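Local coordinates for protein Lys-gingipain catalytic subunit (Porphyromonas gingivalis, PDB 6I9A) that cleaves proteins after lysine as a calcium-binding cysteine endopeptidase that may act as a virulence factor in periodontal disease, at residues A[314-319]-A[367-372]. Sequence-based numbering, arbitrary orientation.
With NA (sodium ion), chain E; NA (sodium ion), chain F.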
loop_
_atom_site.group_PDB
_atom_site.type_symbol
_atom_site.label_atom_id
_atom_site.label_comp_id
_atom_site.label_asym_id
_atom_site.label_seq_id
_atom_site.Cartn_x
_atom_site.Cartn_y
_atom_site.Cartn_z
ATOM N N ASP A 314 -11.345 4.728 8.533
ATOM C CA ASP A 314 -12.237 5.684 7.879
ATOM C C ASP A 314 -11.730 6.015 6.485
ATOM O O ASP A 314 -12.511 6.043 5.510
ATOM C CB ASP A 314 -12.335 6.999 8.665
ATOM C CG ASP A 314 -12.879 6.930 10.068
ATOM O OD1 ASP A 314 -13.907 6.205 10.279
ATOM O OD2 ASP A 314 -12.305 7.596 10.963
ATOM N N ALA A 315 -10.412 6.265 6.347
ATOM C CA ALA A 315 -9.867 6.668 5.065
ATOM C C ALA A 315 -9.978 5.527 4.081
ATOM O O ALA A 315 -10.363 5.750 2.916
ATOM C CB ALA A 315 -8.405 7.053 5.273
ATOM N N THR A 316 -9.664 4.308 4.534
ATOM C CA THR A 316 -9.743 3.140 3.645
ATOM C C THR A 316 -11.110 3.141 2.955
ATOM O O THR A 316 -11.198 2.926 1.731
ATOM C CB THR A 316 -9.570 1.848 4.489
ATOM O OG1 THR A 316 -8.260 1.842 5.122
ATOM C CG2 THR A 316 -9.625 0.636 3.583
ATOM N N PHE A 317 -12.168 3.332 3.749
ATOM C CA PHE A 317 -13.520 3.186 3.235
ATOM C C PHE A 317 -14.128 4.433 2.592
ATOM O O PHE A 317 -15.226 4.352 2.055
ATOM C CB PHE A 317 -14.424 2.621 4.339
ATOM C CG PHE A 317 -14.202 1.133 4.511
ATOM C CD1 PHE A 317 -13.105 0.651 5.211
ATOM C CD2 PHE A 317 -15.001 0.214 3.830
ATOM C CE1 PHE A 317 -12.809 -0.724 5.230
ATOM C CE2 PHE A 317 -14.726 -1.151 3.902
ATOM C CZ PHE A 317 -13.637 -1.607 4.564
ATOM N N LEU A 318 -13.415 5.559 2.550
ATOM C CA LEU A 318 -13.817 6.649 1.662
ATOM C C LEU A 318 -13.723 6.096 0.234
ATOM O O LEU A 318 -12.733 5.478 -0.153
ATOM C CB LEU A 318 -12.910 7.876 1.810
ATOM C CG LEU A 318 -13.065 8.626 3.103
ATOM C CD1 LEU A 318 -11.998 9.740 3.163
ATOM C CD2 LEU A 318 -14.464 9.228 3.259
ATOM N N GLU A 319 -14.777 6.296 -0.540
ATOM C CA GLU A 319 -14.814 5.755 -1.888
ATOM C C GLU A 319 -13.902 6.502 -2.858
ATOM O O GLU A 319 -13.341 5.859 -3.761
ATOM C CB GLU A 319 -16.257 5.771 -2.434
ATOM C CG GLU A 319 -17.175 4.783 -1.730
ATOM C CD GLU A 319 -16.877 3.306 -1.916
ATOM O OE1 GLU A 319 -17.424 2.498 -1.132
ATOM O OE2 GLU A 319 -16.106 2.945 -2.835
ATOM N N PRO A 367 -6.349 -1.760 -2.542
ATOM C CA PRO A 367 -7.052 -2.923 -1.999
ATOM C C PRO A 367 -8.529 -2.846 -2.304
ATOM O O PRO A 367 -9.181 -1.801 -2.189
ATOM C CB PRO A 367 -6.793 -2.856 -0.475
ATOM C CG PRO A 367 -5.526 -1.997 -0.371
ATOM C CD PRO A 367 -5.714 -0.967 -1.466
ATOM N N TYR A 368 -9.104 -4.029 -2.608
ATOM C CA TYR A 368 -10.560 -4.131 -2.733
ATOM C C TYR A 368 -11.196 -4.004 -1.333
ATOM O O TYR A 368 -10.517 -4.133 -0.295
ATOM C CB TYR A 368 -10.944 -5.506 -3.378
ATOM C CG TYR A 368 -10.202 -5.778 -4.666
ATOM C CD1 TYR A 368 -10.328 -4.925 -5.758
ATOM C CD2 TYR A 368 -9.372 -6.885 -4.790
ATOM C CE1 TYR A 368 -9.639 -5.166 -6.941
ATOM C CE2 TYR A 368 -8.676 -7.148 -5.967
ATOM C CZ TYR A 368 -8.790 -6.261 -7.035
ATOM O OH TYR A 368 -8.075 -6.430 -8.199
ATOM N N ARG A 369 -12.488 -3.710 -1.313
ATOM C CA ARG A 369 -13.255 -3.603 -0.084
ATOM C C ARG A 369 -14.420 -4.547 -0.236
ATOM O O ARG A 369 -15.449 -4.199 -0.838
ATOM C CB ARG A 369 -13.693 -2.171 0.159
ATOM C CG ARG A 369 -12.532 -1.227 0.487
ATOM C CD ARG A 369 -13.031 0.242 0.695
ATOM N NE ARG A 369 -13.517 0.880 -0.534
ATOM C CZ ARG A 369 -12.740 1.536 -1.385
ATOM N NH1 ARG A 369 -11.439 1.559 -1.210
ATOM N NH2 ARG A 369 -13.265 2.098 -2.487
ATOM N N ALA A 370 -14.243 -5.766 0.258
ATOM C CA ALA A 370 -15.140 -6.910 0.005
ATOM C C ALA A 370 -15.114 -7.221 -1.519
ATOM O O ALA A 370 -14.053 -7.063 -2.133
ATOM C CB ALA A 370 -16.535 -6.665 0.579
ATOM N N MET A 371 -16.202 -7.767 -2.096
ATOM C CA MET A 371 -16.110 -8.159 -3.501
ATOM C C MET A 371 -16.060 -6.933 -4.401
ATOM O O MET A 371 -16.989 -6.133 -4.410
ATOM C CB MET A 371 -17.302 -9.028 -3.886
ATOM C CG MET A 371 -17.234 -9.536 -5.319
ATOM S SD MET A 371 -15.929 -10.738 -5.606
ATOM C CE MET A 371 -16.543 -12.141 -4.664
ATOM N N PRO A 372 -15.025 -6.785 -5.234
ATOM C CA PRO A 372 -14.986 -5.592 -6.112
ATOM C C PRO A 372 -16.082 -5.671 -7.190
ATOM O O PRO A 372 -16.562 -6.753 -7.553
ATOM C CB PRO A 372 -13.582 -5.628 -6.708
ATOM C CG PRO A 372 -13.204 -7.131 -6.659
ATOM C CD PRO A 372 -13.799 -7.596 -5.342
HETATM NA NA NA E . -10.581 4.891 0.403
HETATM NA NA NA F . -12.863 8.318 13.124
HETATM O O HOH W 1 -16.420 0.241 0.045
HETATM O O HOH W 2 -14.474 9.876 12.148
#
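Arg369 reaches across to Phe317 with its aliphatic part and carries its guanidinium on toward a sodium ion held mostly by main-chain carbonyls at the C-terminal end of helix 312-317 and the loop after it. This is part of the caspase-like α/β catalytic domain of family C25; 367-372 belongs to the loop that leads from strand 357-361 toward the C-terminal Ig-like domain.

The tight side is the CH-pi contact. Arg369 CD sits 4.0 Å from the centroid of the Phe317 ring, 21° off its normal, and lies closest to the CD2 rim, while Arg369 CB comes up to Phe317 CE2. A bend at chi3 (-69°) then turns the guanidinium away from the ring, leaving the two planes 66° apart. The head group settles beside the carbonyls that bind the metal: Leu318 O lies over one guanidinium face, and Thr316 O comes within 3.3 Å of Arg369 NH1 at an angle too poor for a hydrogen bond; NH1 is hydrogen-bonded elsewhere. Leu318 O binds the sodium at 2.3 Å, with Thr316 O and Ala315 O beside it; Ser321 O, Tyr322 O and Asn323 OD1 complete the site. The sodium would probably polarise these carbonyls.

Glu319 makes the looser, solvent side. It was modelled in two conformers, so its approach to Arg369 is provisional: in one, OE2 stands near the guanidinium edge, with the carboxylate plane steeply turned against the guanidinium. In that conformer a water bridges the pair, donating to Glu319 OE1 at 2.7 Å and accepting from Arg369 NE at 3.0 Å, in the guanidinium plane.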